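Long-range contacts in Serine/threonine/tyrosine-interacting protein (Homo sapiens, PDB 2R0B), which acts as a catalytically inactive phosphatase that retains the kinases ERK1/ERK2 in the nucleus and keeps FBXW7 from assembling into the SCF ubiquitin ligase: residues A[9-15]-A[108-112]; A[33-37]-A[56-60]; A[99-105]-A[131-137]. The contacts are given in a common frame with arbitrary orientation. Residues are numbered along the deposited sequence.

Interaction 1 (A[9-15]-A[108-112]); sequences ILPGLFL and VIAYI
This is a buried, wholly apolar sheet-to-helix contact, in which the β-hairpin at the edge of the central sheet (strands 7-10 and 13-16) packs against helix 103-116. The short axes of strand 13-15 and helix 108-112 run nearly antiparallel, at 151°, and approach to 10.7 Å. The nearest CA pairs are L15 with V108 (7.4 Å) and L10 with I112 (8.7 Å).

A type II turn from L10 to L13 closes the hairpin, with L13 N bonded to L10 O at 2.9 Å. P11 suits the second position with its phi of -51°, and G12, at phi 84° and psi 3°, tolerates a conformation in which a CB would strike the preceding carbonyl. I9 and L10 both lie opposite L13 in a classic β bulge: I9 N reaches L13 O at 2.8 Å, L10 N only weakly at 3.4 Å. The bulge directs both of these neighbouring side chains at the helix. Further along, L13 and L15 point to it, while F14 faces away toward I34 and H32.

Such packing of helices on a central sheet is the α/β architecture of dual-specificity phosphatase domains. V108, compact and branched, sits centrally: its CG1 meets I9 CG2 (4.0 Å) and L13 CD2 (4.1 Å), and its CG2 meets L15 CD1 (4.0 Å). I112 (m, t) extends CD1 to I9 CG2 (3.8 Å), and its CG1 to L10 CD2 (3.4 Å). Y111, chi1 t, brings its ring beside L10 and L13: CD2 lies 3.8 Å from L13 CD2, and L10 CD1 approaches the ring edge at CE2, 4.3 Å away.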
ATOM      1  N   ILE A   9       7.687   5.927  -3.070  1.00 16.80           N
ATOM      2  CA  ILE A   9       7.403   6.695  -1.870  1.00 17.04           C
ATOM      3  C   ILE A   9       8.630   6.729  -0.968  1.00 17.21           C
ATOM      4  O   ILE A   9       8.983   7.765  -0.370  1.00 18.35           O
ATOM      5  CB  ILE A   9       6.224   6.085  -1.106  1.00 15.61           C
ATOM      6  CG1 ILE A   9       4.942   6.071  -1.979  1.00 15.48           C
ATOM      7  CG2 ILE A   9       5.993   6.827   0.207  1.00 17.74           C
ATOM      8  CD1 ILE A   9       4.540   7.440  -2.550  1.00 14.35           C
ATOM      9  N   LEU A  10       9.256   5.571  -0.829  1.00 16.90           N
ATOM     10  CA  LEU A  10      10.518   5.488  -0.129  1.00 17.93           C
ATOM     11  C   LEU A  10      11.321   4.402  -0.823  1.00 17.47           C
ATOM     12  O   LEU A  10      10.795   3.686  -1.655  1.00 16.36           O
ATOM     13  CB  LEU A  10      10.340   5.238   1.374  1.00 19.15           C
ATOM     14  CG  LEU A  10       9.650   3.998   1.941  1.00 20.39           C
ATOM     15  CD1 LEU A  10      10.635   2.890   2.276  1.00 24.86           C
ATOM     16  CD2 LEU A  10       8.834   4.355   3.172  1.00 23.18           C
ATOM     17  N   PRO A  11      12.617   4.310  -0.526  1.00 17.35           N
ATOM     18  CA  PRO A  11      13.390   3.352  -1.321  1.00 17.36           C
ATOM     19  C   PRO A  11      12.779   1.948  -1.391  1.00 16.62           C
ATOM     20  O   PRO A  11      12.654   1.257  -0.373  1.00 17.94           O
ATOM     21  CB  PRO A  11      14.742   3.355  -0.637  1.00 17.70           C
ATOM     22  CG  PRO A  11      14.849   4.699  -0.031  1.00 18.24           C
ATOM     23  CD  PRO A  11      13.459   5.047   0.442  1.00 18.04           C
ATOM     24  N   GLY A  12      12.396   1.530  -2.601  1.00 16.24           N
ATOM     25  CA  GLY A  12      11.859   0.188  -2.782  1.00 15.35           C
ATOM     26  C   GLY A  12      10.373  -0.002  -2.485  1.00 15.39           C
ATOM     27  O   GLY A  12       9.869  -1.126  -2.593  1.00 16.31           O
ATOM     28  N   LEU A  13       9.663   1.063  -2.145  1.00 14.84           N
ATOM     29  CA  LEU A  13       8.219   0.939  -1.833  1.00 14.07           C
ATOM     30  C   LEU A  13       7.455   1.922  -2.689  1.00 14.50           C
ATOM     31  O   LEU A  13       7.662   3.124  -2.580  1.00 15.48           O
ATOM     32  CB  LEU A  13       7.947   1.195  -0.347  1.00 14.26           C
ATOM     33  CG  LEU A  13       6.497   1.175   0.132  1.00 14.78           C
ATOM     34  CD1 LEU A  13       5.907  -0.217  -0.030  1.00 15.39           C
ATOM     35  CD2 LEU A  13       6.366   1.653   1.584  1.00 14.64           C
ATOM     36  N   PHE A  14       6.581   1.397  -3.544  1.00 14.49           N
ATOM     37  CA  PHE A  14       5.839   2.176  -4.509  1.00 14.50           C
ATOM     38  C   PHE A  14       4.354   2.130  -4.172  1.00 14.92           C
ATOM     39  O   PHE A  14       3.871   1.142  -3.603  1.00 14.77           O
ATOM     40  CB  PHE A  14       6.020   1.599  -5.926  1.00 15.39           C
ATOM     41  CG  PHE A  14       7.437   1.642  -6.443  1.00 14.52           C
ATOM     42  CD1 PHE A  14       7.780   2.539  -7.455  1.00 14.88           C
ATOM     43  CD2 PHE A  14       8.411   0.773  -5.956  1.00 16.32           C
ATOM     44  CE1 PHE A  14       9.076   2.574  -7.971  1.00 15.74           C
ATOM     45  CE2 PHE A  14       9.730   0.806  -6.473  1.00 17.67           C
ATOM     46  CZ  PHE A  14      10.052   1.726  -7.466  1.00 15.24           C
ATOM     47  N   LEU A  15       3.640   3.190  -4.550  1.00 14.37           N
ATOM     48  CA  LEU A  15       2.205   3.316  -4.269  1.00 14.29           C
ATOM     49  C   LEU A  15       1.499   3.738  -5.536  1.00 14.10           C
ATOM     50  O   LEU A  15       1.921   4.687  -6.199  1.00 15.02           O
ATOM     51  CB  LEU A  15       1.975   4.368  -3.173  1.00 13.27           C
ATOM     52  CG  LEU A  15       0.530   4.812  -2.861  1.00 15.20           C
ATOM     53  CD1 LEU A  15      -0.362   3.690  -2.341  1.00 16.79           C
ATOM     54  CD2 LEU A  15       0.499   6.016  -1.907  1.00 15.22           C
ATOM     55  N   VAL A 108       0.499   2.237   3.266  1.00 13.54           N
ATOM     56  CA  VAL A 108       1.881   2.729   3.075  1.00 13.88           C
ATOM     57  C   VAL A 108       2.255   3.619   4.260  1.00 13.65           C
ATOM     58  O   VAL A 108       3.407   3.595   4.755  1.00 14.66           O
ATOM     59  CB  VAL A 108       2.035   3.441   1.708  1.00 13.84           C
ATOM     60  CG1 VAL A 108       3.287   4.307   1.675  1.00 13.41           C
ATOM     61  CG2 VAL A 108       2.056   2.394   0.545  1.00 14.63           C
ATOM     62  N   ILE A 109       1.271   4.381   4.739  1.00 12.62           N
ATOM     63  CA  ILE A 109       1.481   5.263   5.905  1.00 13.46           C
ATOM     64  C   ILE A 109       1.770   4.445   7.159  1.00 13.95           C
ATOM     65  O   ILE A 109       2.612   4.822   7.963  1.00 14.33           O
ATOM     66  CB  ILE A 109       0.322   6.288   6.087  1.00 12.82           C
ATOM     67  CG1 ILE A 109       0.417   7.344   4.952  1.00 13.66           C
ATOM     68  CG2 ILE A 109       0.354   6.935   7.516  1.00 13.49           C
ATOM     69  CD1 ILE A 109      -0.872   8.133   4.617  1.00 13.92           C
ATOM     70  N   ALA A 110       1.075   3.327   7.338  1.00 13.85           N
ATOM     71  CA  ALA A 110       1.305   2.513   8.524  1.00 13.00           C
ATOM     72  C   ALA A 110       2.747   2.013   8.555  1.00 13.72           C
ATOM     73  O   ALA A 110       3.401   2.051   9.597  1.00 12.58           O
ATOM     74  CB  ALA A 110       0.342   1.333   8.548  1.00 14.16           C
ATOM     75  N   TYR A 111       3.227   1.568   7.391  1.00 11.96           N
ATOM     76  CA  TYR A 111       4.581   1.070   7.258  1.00 13.53           C
ATOM     77  C   TYR A 111       5.558   2.188   7.611  1.00 12.77           C
ATOM     78  O   TYR A 111       6.520   1.959   8.347  1.00 13.17           O
ATOM     79  CB  TYR A 111       4.845   0.505   5.844  1.00 13.37           C
ATOM     80  CG  TYR A 111       6.266   0.025   5.709  1.00 13.72           C
ATOM     81  CD1 TYR A 111       6.656  -1.232   6.195  1.00 13.45           C
ATOM     82  CD2 TYR A 111       7.245   0.871   5.201  1.00 15.16           C
ATOM     83  CE1 TYR A 111       7.984  -1.655   6.110  1.00 13.11           C
ATOM     84  CE2 TYR A 111       8.573   0.465   5.121  1.00 14.97           C
ATOM     85  CZ  TYR A 111       8.929  -0.789   5.565  1.00 14.62           C
ATOM     86  OH  TYR A 111      10.258  -1.124   5.491  1.00 17.43           O
ATOM     87  N   ILE A 112       5.290   3.393   7.110  1.00 13.32           N
ATOM     88  CA  ILE A 112       6.216   4.531   7.321  1.00 13.96           C
ATOM     89  C   ILE A 112       6.245   4.984   8.774  1.00 14.03           C
ATOM     90  O   ILE A 112       7.324   5.217   9.348  1.00 14.91           O
ATOM     91  CB  ILE A 112       5.865   5.723   6.416  1.00 14.44           C
ATOM     92  CG1 ILE A 112       6.186   5.382   4.979  1.00 15.60           C
ATOM     93  CG2 ILE A 112       6.626   7.024   6.894  1.00 16.35           C
ATOM     94  CD1 ILE A 112       5.566   6.336   3.966  1.00 15.36           C
TER

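Interaction 2 (A[33-37]-A[56-60]); sequences GITHI and LFRYL
Two neighbouring parallel strands lie side by side here, and one methyl group touches two aromatic rings, F57 and Y59. G33, with positive phi (68°), ends helix 26-31 in a Schellman motif. The chain then straightens into strand 36-41, beside strand 58-63. H36 pairs with R58 (CA-CA 4.7 Å) and I37 with Y59 (4.9 Å). Three backbone hydrogen bonds set the register: R58 N to T35 O (3.1 Å), I37 N to R58 O (2.9 Å) and L60 N to I37 O (2.9 Å). Weaker CA-H...O contacts flank them, H36 CA to R58 O (3.2 Å) and Y59 CA to I37 O (3.3 Å).

On one face, the branched I37 side chain (m, t) is the bump. Its CD1 fills the corner between the F57 face, 4.3 Å from the centroid in a CH-pi contact, and the Y59 ring, 3.8 Å from CE1. The F57 ring (chi1 m) in turn fits against L26 and L29 of helix 26-31 and against I34, with CE1 3.1 Å from I34 O and 4.0 Å from I34 CG2.

These strands lie at one side of the mixed sheet of the dual-specificity phosphatase fold, 58-63 being outermost in this chain. The sheet's border adjoins the FBXW7-interaction motif, for Y59 OH hydrogen-bonds to F53 N and F57 packs against the F53 ring. On the other face, the long aliphatic part of R58 suits a border strand, CD resting 3.7 Å from H36 NE2 while its charged end reaches outward. The H36 ring packs edge-to-face with F82, and its ND1 is hydrogen-bonded to T35 OG1 at 2.8 Å.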
ATOM      1  N   GLY A  33      12.283  -3.255 -10.857  1.00 17.34           N
ATOM      2  CA  GLY A  33      12.661  -4.378 -10.010  1.00 17.76           C
ATOM      3  C   GLY A  33      11.597  -4.747  -9.003  1.00 17.32           C
ATOM      4  O   GLY A  33      11.927  -5.212  -7.910  1.00 18.78           O
ATOM      5  N   ILE A  34      10.329  -4.519  -9.354  1.00 17.53           N
ATOM      6  CA  ILE A  34       9.204  -4.915  -8.469  1.00 17.09           C
ATOM      7  C   ILE A  34       9.170  -6.431  -8.378  1.00 16.44           C
ATOM      8  O   ILE A  34       9.227  -7.101  -9.404  1.00 18.20           O
ATOM      9  CB  ILE A  34       7.835  -4.471  -9.041  1.00 16.49           C
ATOM     10  CG1 ILE A  34       7.695  -2.943  -9.134  1.00 17.56           C
ATOM     11  CG2 ILE A  34       6.677  -5.123  -8.277  1.00 16.77           C
ATOM     12  CD1 ILE A  34       8.072  -2.224  -7.853  1.00 15.66           C
ATOM     13  N   THR A  35       9.043  -6.962  -7.162  1.00 15.04           N
ATOM     14  CA  THR A  35       9.011  -8.408  -6.943  1.00 15.72           C
ATOM     15  C   THR A  35       7.795  -8.855  -6.134  1.00 14.62           C
ATOM     16  O   THR A  35       7.447 -10.045  -6.141  1.00 16.13           O
ATOM     17  CB  THR A  35      10.275  -8.911  -6.206  1.00 16.10           C
ATOM     18  OG1 THR A  35      10.451  -8.200  -4.983  1.00 17.21           O
ATOM     19  CG2 THR A  35      11.499  -8.738  -7.080  1.00 17.49           C
ATOM     20  N   HIS A  36       7.187  -7.903  -5.432  1.00 15.19           N
ATOM     21  CA  HIS A  36       6.069  -8.162  -4.526  1.00 12.58           C
ATOM     22  C   HIS A  36       4.956  -7.126  -4.727  1.00 12.90           C
ATOM     23  O   HIS A  36       5.242  -5.951  -4.897  1.00 12.92           O
ATOM     24  CB  HIS A  36       6.565  -8.032  -3.092  1.00 12.77           C
ATOM     25  CG  HIS A  36       7.432  -9.160  -2.629  1.00 13.09           C
ATOM     26  ND1 HIS A  36       8.748  -9.301  -3.020  1.00 14.57           N
ATOM     27  CD2 HIS A  36       7.179 -10.178  -1.771  1.00 15.46           C
ATOM     28  CE1 HIS A  36       9.257 -10.376  -2.444  1.00 19.02           C
ATOM     29  NE2 HIS A  36       8.326 -10.924  -1.677  1.00 16.85           N
ATOM     30  N   ILE A  37       3.690  -7.546  -4.675  1.00 12.36           N
ATOM     31  CA  ILE A  37       2.584  -6.603  -4.866  1.00 11.78           C
ATOM     32  C   ILE A  37       1.492  -6.835  -3.813  1.00 13.00           C
ATOM     33  O   ILE A  37       1.064  -7.973  -3.604  1.00 13.26           O
ATOM     34  CB  ILE A  37       1.968  -6.766  -6.280  1.00 12.38           C
ATOM     35  CG1 ILE A  37       3.037  -6.531  -7.364  1.00 10.76           C
ATOM     36  CG2 ILE A  37       0.743  -5.847  -6.459  1.00 12.23           C
ATOM     37  CD1 ILE A  37       2.549  -6.773  -8.787  1.00 11.63           C
ATOM     38  N   LEU A  56       5.060 -14.403 -11.941  1.00 26.90           N
ATOM     39  CA  LEU A  56       6.195 -13.480 -11.896  1.00 25.21           C
ATOM     40  C   LEU A  56       6.409 -12.724 -10.587  1.00 23.97           C
ATOM     41  O   LEU A  56       7.491 -12.187 -10.353  1.00 25.18           O
ATOM     42  CB  LEU A  56       6.125 -12.478 -13.058  1.00 24.75           C
ATOM     43  CG  LEU A  56       6.202 -13.045 -14.486  1.00 25.33           C
ATOM     44  CD1 LEU A  56       5.761 -12.037 -15.510  1.00 25.71           C
ATOM     45  CD2 LEU A  56       7.606 -13.546 -14.818  1.00 28.80           C
ATOM     46  N   PHE A  57       5.382 -12.664  -9.754  1.00 21.97           N
ATOM     47  CA  PHE A  57       5.435 -11.818  -8.565  1.00 19.66           C
ATOM     48  C   PHE A  57       4.838 -12.563  -7.400  1.00 18.33           C
ATOM     49  O   PHE A  57       4.030 -13.485  -7.602  1.00 18.36           O
ATOM     50  CB  PHE A  57       4.627 -10.523  -8.780  1.00 19.57           C
ATOM     51  CG  PHE A  57       5.122  -9.659  -9.909  1.00 19.46           C
ATOM     52  CD1 PHE A  57       6.330  -9.000  -9.831  1.00 22.79           C
ATOM     53  CD2 PHE A  57       4.348  -9.478 -11.048  1.00 20.30           C
ATOM     54  CE1 PHE A  57       6.788  -8.210 -10.892  1.00 23.16           C
ATOM     55  CE2 PHE A  57       4.809  -8.697 -12.117  1.00 21.61           C
ATOM     56  CZ  PHE A  57       6.035  -8.058 -12.034  1.00 19.66           C
ATOM     57  N   ARG A  58       5.208 -12.159  -6.188  1.00 16.27           N
ATOM     58  CA  ARG A  58       4.509 -12.613  -4.980  1.00 16.36           C
ATOM     59  C   ARG A  58       3.434 -11.596  -4.591  1.00 14.94           C
ATOM     60  O   ARG A  58       3.712 -10.395  -4.479  1.00 15.32           O
ATOM     61  CB  ARG A  58       5.478 -12.824  -3.821  1.00 16.00           C
ATOM     62  CG  ARG A  58       6.536 -13.893  -4.074  1.00 21.43           C
ATOM     63  CD  ARG A  58       7.282 -14.238  -2.803  1.00 26.18           C
ATOM     64  NE  ARG A  58       8.260 -15.309  -3.014  1.00 32.68           N
ATOM     65  CZ  ARG A  58       9.059 -15.789  -2.064  1.00 34.52           C
ATOM     66  NH1 ARG A  58       8.996 -15.306  -0.824  1.00 35.48           N
ATOM     67  NH2 ARG A  58       9.917 -16.766  -2.351  1.00 35.94           N
ATOM     68  N   TYR A  59       2.210 -12.069  -4.386  1.00 14.28           N
ATOM     69  CA  TYR A  59       1.087 -11.189  -4.115  1.00 14.27           C
ATOM     70  C   TYR A  59       0.606 -11.316  -2.681  1.00 14.34           C
ATOM     71  O   TYR A  59       0.756 -12.371  -2.057  1.00 13.18           O
ATOM     72  CB  TYR A  59      -0.078 -11.521  -5.059  1.00 14.33           C
ATOM     73  CG  TYR A  59       0.096 -11.017  -6.466  1.00 14.93           C
ATOM     74  CD1 TYR A  59      -0.382  -9.754  -6.842  1.00 14.42           C
ATOM     75  CD2 TYR A  59       0.734 -11.794  -7.430  1.00 16.27           C
ATOM     76  CE1 TYR A  59      -0.231  -9.284  -8.148  1.00 16.14           C
ATOM     77  CE2 TYR A  59       0.898 -11.335  -8.723  1.00 15.96           C
ATOM     78  CZ  TYR A  59       0.410 -10.081  -9.083  1.00 16.58           C
ATOM     79  OH  TYR A  59       0.537  -9.650 -10.382  1.00 16.86           O
ATOM     80  N   LEU A  60       0.032 -10.226  -2.163  1.00 13.22           N
ATOM     81  CA  LEU A  60      -0.770 -10.256  -0.957  1.00 13.71           C
ATOM     82  C   LEU A  60      -2.080  -9.563  -1.292  1.00 14.00           C
ATOM     83  O   LEU A  60      -2.102  -8.358  -1.547  1.00 14.46           O
ATOM     84  CB  LEU A  60      -0.051  -9.555   0.204  1.00 14.11           C
ATOM     85  CG  LEU A  60      -0.797  -9.495   1.527  1.00 12.32           C
ATOM     86  CD1 LEU A  60      -1.015 -10.911   2.021  1.00 17.34           C
ATOM     87  CD2 LEU A  60      -0.013  -8.733   2.608  1.00 14.88           C
TER

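Interaction 3 (A[99-105]-A[131-137]); sequences AGISRSA and RFCINPN. With SO4 (sulfate ion), chain B.
At the apolar centre, A105 CB, on the first turn of helix 103-116, packs against I134 CB (3.8 Å) and P136 CG (4.4 Å); so small a side chain lets the loop 131-137 lie close to the helix. The residues leading into this turn, through R103, form the phosphate-binding P-loop of the protein tyrosine phosphatase family. In this pseudophosphatase a glycine stands where active relatives carry the nucleophilic cysteine, yet the loop still holds an anion.

Further out, I101 (m, t) brings CG1 to C133 SG (3.9 Å) and CG2 to N135 CB (3.8 Å). I101 CA lies 4.2 Å from I134 CA. S102 CA lies 3.9 Å from P136 CA. The type I turn from R131 to I134 bends the second segment so that N135 N donates to I101 O at 2.8 Å.

R131, extended through chi1 to chi3, binds two P-loop carbonyls with one guanidinium: NE to G100 O (2.8 Å) and NH2 to A99 O (2.9 Å). At G100, with phi 69°, a CB would collide with R131 NH2. S102 OG accepts N137 N at 3.1 Å and is also hydrogen-bonded to D66; N137 itself caps helix 138-152 through F140 N.

A sulfate, probably from crystallisation, occupies the cradle, a place consistent with that of a substrate phosphate in active relatives. I101 N and S102 N converge on its O1 (2.8 and 2.9 Å), and R103 N binds O2 (2.8 Å). The R103 guanidinium grips it through NE to O2 and NH2 to O3, both 2.8 Å, while S104 OG donates to O4 at 2.7 Å.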
ATOM      1  N   ALA A  99      -7.968   3.482  -6.605  1.00 12.90           N
ATOM      2  CA  ALA A  99      -7.546   4.840  -6.926  1.00 14.20           C
ATOM      3  C   ALA A  99      -6.151   5.186  -6.392  1.00 15.09           C
ATOM      4  O   ALA A  99      -5.553   6.141  -6.869  1.00 14.30           O
ATOM      5  CB  ALA A  99      -8.587   5.892  -6.410  1.00 14.27           C
ATOM      6  N   GLY A 100      -5.623   4.424  -5.425  1.00 15.57           N
ATOM      7  CA  GLY A 100      -4.348   4.791  -4.795  1.00 16.28           C
ATOM      8  C   GLY A 100      -4.511   6.042  -3.933  1.00 16.48           C
ATOM      9  O   GLY A 100      -3.614   6.892  -3.859  1.00 17.71           O
ATOM     10  N   ILE A 101      -5.649   6.156  -3.263  1.00 15.89           N
ATOM     11  CA  ILE A 101      -5.948   7.368  -2.498  1.00 16.02           C
ATOM     12  C   ILE A 101      -6.144   7.107  -1.012  1.00 15.39           C
ATOM     13  O   ILE A 101      -5.630   7.848  -0.174  1.00 15.51           O
ATOM     14  CB  ILE A 101      -7.158   8.108  -3.072  1.00 16.51           C
ATOM     15  CG1 ILE A 101      -6.790   8.662  -4.453  1.00 17.73           C
ATOM     16  CG2 ILE A 101      -7.655   9.213  -2.119  1.00 17.43           C
ATOM     17  CD1 ILE A 101      -7.901   9.418  -5.151  1.00 20.57           C
ATOM     18  N   SER A 102      -6.939   6.089  -0.698  1.00 14.36           N
ATOM     19  CA  SER A 102      -7.402   5.900   0.670  1.00 13.71           C
ATOM     20  C   SER A 102      -6.916   4.619   1.332  1.00 13.30           C
ATOM     21  O   SER A 102      -6.135   4.701   2.268  1.00 13.47           O
ATOM     22  CB  SER A 102      -8.918   5.981   0.751  1.00 14.90           C
ATOM     23  OG  SER A 102      -9.309   5.810   2.108  1.00 14.62           O
ATOM     24  N   ARG A 103      -7.392   3.460   0.889  1.00 12.62           N
ATOM     25  CA  ARG A 103      -6.916   2.169   1.438  1.00 13.17           C
ATOM     26  C   ARG A 103      -5.398   1.938   1.250  1.00 13.70           C
ATOM     27  O   ARG A 103      -4.630   1.680   2.211  1.00 13.74           O
ATOM     28  CB  ARG A 103      -7.690   1.007   0.790  1.00 12.07           C
ATOM     29  CG  ARG A 103      -9.232   1.034   1.054  1.00 13.99           C
ATOM     30  CD  ARG A 103     -10.029   0.081   0.171  1.00 13.41           C
ATOM     31  NE  ARG A 103     -10.078   0.558  -1.216  1.00 13.49           N
ATOM     32  CZ  ARG A 103     -10.728  -0.050  -2.204  1.00 14.51           C
ATOM     33  NH1 ARG A 103     -11.451  -1.155  -1.975  1.00 13.49           N
ATOM     34  NH2 ARG A 103     -10.701   0.477  -3.422  1.00 15.20           N
ATOM     35  N   SER A 104      -4.965   2.008  -0.002  1.00 13.06           N
ATOM     36  CA  SER A 104      -3.572   1.775  -0.333  1.00 13.85           C
ATOM     37  C   SER A 104      -2.648   2.776   0.381  1.00 13.56           C
ATOM     38  O   SER A 104      -1.624   2.368   0.982  1.00 12.30           O
ATOM     39  CB  SER A 104      -3.388   1.810  -1.843  1.00 14.94           C
ATOM     40  OG  SER A 104      -3.936   2.994  -2.358  1.00 15.95           O
ATOM     41  N   ALA A 105      -3.044   4.050   0.375  1.00 13.39           N
ATOM     42  CA  ALA A 105      -2.260   5.076   1.055  1.00 13.23           C
ATOM     43  C   ALA A 105      -2.162   4.773   2.539  1.00 12.38           C
ATOM     44  O   ALA A 105      -1.089   4.914   3.122  1.00 11.62           O
ATOM     45  CB  ALA A 105      -2.853   6.463   0.849  1.00 13.04           C
ATOM     46  N   ARG A 131       2.776  11.659  -3.725  1.00 16.68           N
ATOM     47  CA  ARG A 131       1.535  11.343  -4.435  1.00 16.08           C
ATOM     48  C   ARG A 131       0.444  12.302  -3.966  1.00 15.65           C
ATOM     49  O   ARG A 131      -0.204  12.122  -2.921  1.00 15.75           O
ATOM     50  CB  ARG A 131       1.124   9.876  -4.240  1.00 16.07           C
ATOM     51  CG  ARG A 131      -0.104   9.480  -5.087  1.00 14.58           C
ATOM     52  CD  ARG A 131      -0.391   7.986  -4.943  1.00 15.91           C
ATOM     53  NE  ARG A 131      -1.620   7.592  -5.636  1.00 12.59           N
ATOM     54  CZ  ARG A 131      -1.757   7.482  -6.960  1.00 14.56           C
ATOM     55  NH1 ARG A 131      -0.738   7.766  -7.778  1.00 16.50           N
ATOM     56  NH2 ARG A 131      -2.934   7.143  -7.466  1.00 14.34           N
ATOM     57  N   PHE A 132       0.243  13.341  -4.769  1.00 16.83           N
ATOM     58  CA  PHE A 132      -0.541  14.496  -4.372  1.00 17.57           C
ATOM     59  C   PHE A 132      -1.981  14.201  -3.964  1.00 17.42           C
ATOM     60  O   PHE A 132      -2.578  14.959  -3.208  1.00 17.80           O
ATOM     61  CB  PHE A 132      -0.496  15.561  -5.479  1.00 18.43           C
ATOM     62  CG  PHE A 132      -1.356  15.244  -6.676  1.00 18.64           C
ATOM     63  CD1 PHE A 132      -2.730  15.498  -6.650  1.00 18.67           C
ATOM     64  CD2 PHE A 132      -0.782  14.746  -7.841  1.00 21.32           C
ATOM     65  CE1 PHE A 132      -3.539  15.224  -7.762  1.00 19.35           C
ATOM     66  CE2 PHE A 132      -1.572  14.477  -8.959  1.00 21.37           C
ATOM     67  CZ  PHE A 132      -2.956  14.711  -8.916  1.00 18.85           C
ATOM     68  N   CYS A 133      -2.526  13.095  -4.463  1.00 17.43           N
ATOM     69  CA  CYS A 133      -3.947  12.858  -4.371  1.00 16.96           C
ATOM     70  C   CYS A 133      -4.361  12.035  -3.143  1.00 17.21           C
ATOM     71  O   CYS A 133      -5.568  11.785  -2.962  1.00 16.65           O
ATOM     72  CB  CYS A 133      -4.439  12.187  -5.663  1.00 16.39           C
ATOM     73  SG  CYS A 133      -3.741  10.567  -5.929  1.00 21.65           S
ATOM     74  N   ILE A 134      -3.405  11.650  -2.280  1.00 15.95           N
ATOM     75  CA  ILE A 134      -3.769  10.755  -1.155  1.00 16.03           C
ATOM     76  C   ILE A 134      -4.686  11.380  -0.108  1.00 16.56           C
ATOM     77  O   ILE A 134      -4.600  12.589   0.205  1.00 16.58           O
ATOM     78  CB  ILE A 134      -2.543  10.041  -0.466  1.00 15.22           C
ATOM     79  CG1 ILE A 134      -1.702  11.027   0.342  1.00 16.13           C
ATOM     80  CG2 ILE A 134      -1.722   9.291  -1.477  1.00 16.26           C
ATOM     81  CD1 ILE A 134      -0.970  10.396   1.561  1.00 16.59           C
ATOM     82  N   ASN A 135      -5.572  10.545   0.433  1.00 16.49           N
ATOM     83  CA  ASN A 135      -6.602  11.013   1.347  1.00 17.01           C
ATOM     84  C   ASN A 135      -7.249   9.825   2.074  1.00 16.39           C
ATOM     85  O   ASN A 135      -8.365   9.425   1.748  1.00 17.33           O
ATOM     86  CB  ASN A 135      -7.612  11.872   0.563  1.00 18.12           C
ATOM     87  CG  ASN A 135      -8.661  12.536   1.436  1.00 19.23           C
ATOM     88  OD1 ASN A 135      -8.471  12.793   2.637  1.00 22.45           O
ATOM     89  ND2 ASN A 135      -9.794  12.821   0.824  1.00 21.52           N
ATOM     90  N   PRO A 136      -6.542   9.245   3.072  1.00 16.23           N
ATOM     91  CA  PRO A 136      -7.196   8.160   3.801  1.00 15.75           C
ATOM     92  C   PRO A 136      -8.470   8.683   4.471  1.00 15.67           C
ATOM     93  O   PRO A 136      -8.494   9.827   4.977  1.00 15.70           O
ATOM     94  CB  PRO A 136      -6.152   7.758   4.859  1.00 15.42           C
ATOM     95  CG  PRO A 136      -4.861   8.265   4.351  1.00 17.50           C
ATOM     96  CD  PRO A 136      -5.202   9.529   3.619  1.00 16.32           C
ATOM     97  N   ASN A 137      -9.549   7.896   4.451  1.00 15.81           N
ATOM     98  CA  ASN A 137     -10.769   8.334   5.150  1.00 15.17           C
ATOM     99  C   ASN A 137     -10.504   8.466   6.654  1.00 14.33           C
ATOM    100  O   ASN A 137      -9.503   7.955   7.158  1.00 14.50           O
ATOM    101  CB  ASN A 137     -11.993   7.434   4.832  1.00 15.45           C
ATOM    102  CG  ASN A 137     -11.936   6.074   5.486  1.00 16.63           C
ATOM    103  OD1 ASN A 137     -11.767   5.945   6.706  1.00 16.82           O
ATOM    104  ND2 ASN A 137     -12.126   5.031   4.683  1.00 17.56           N
TER
HETATM  105  S   SO4 B   1      -8.003   3.181  -2.709  1.00 15.39           S
HETATM  106  O1  SO4 B   1      -8.003   4.610  -3.018  1.00 17.77           O
HETATM  107  O2  SO4 B   1      -8.820   3.026  -1.512  1.00 15.28           O
HETATM  108  O3  SO4 B   1      -8.643   2.401  -3.765  1.00 18.71           O
HETATM  109  O4  SO4 B   1      -6.648   2.675  -2.496  1.00 19.11           O

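Overall arrangement
Interaction 1 is the core contact, buried and purely apolar, whereas interactions 2 and 3 are partly buried and add hydrogen bonds to their packing. Interactions 1 and 3 share helix 103-116: its starting turn serves the anion site and its middle meets the hairpin. They touch at L15, whose CD1 lies 3.6 Å from S104 CB, and where I109 packs on I134. Interactions 1 and 2 hold opposite borders of one sheet and meet where F14 CD2 packs 3.6 Å from I34 CD1. Regular backbone pairing dominates interaction 2, while interaction 3 joins a loop to the P-loop and helix start by mixed backbone and side-chain hydrogen bonds. Interactions 2 and 3 do not touch.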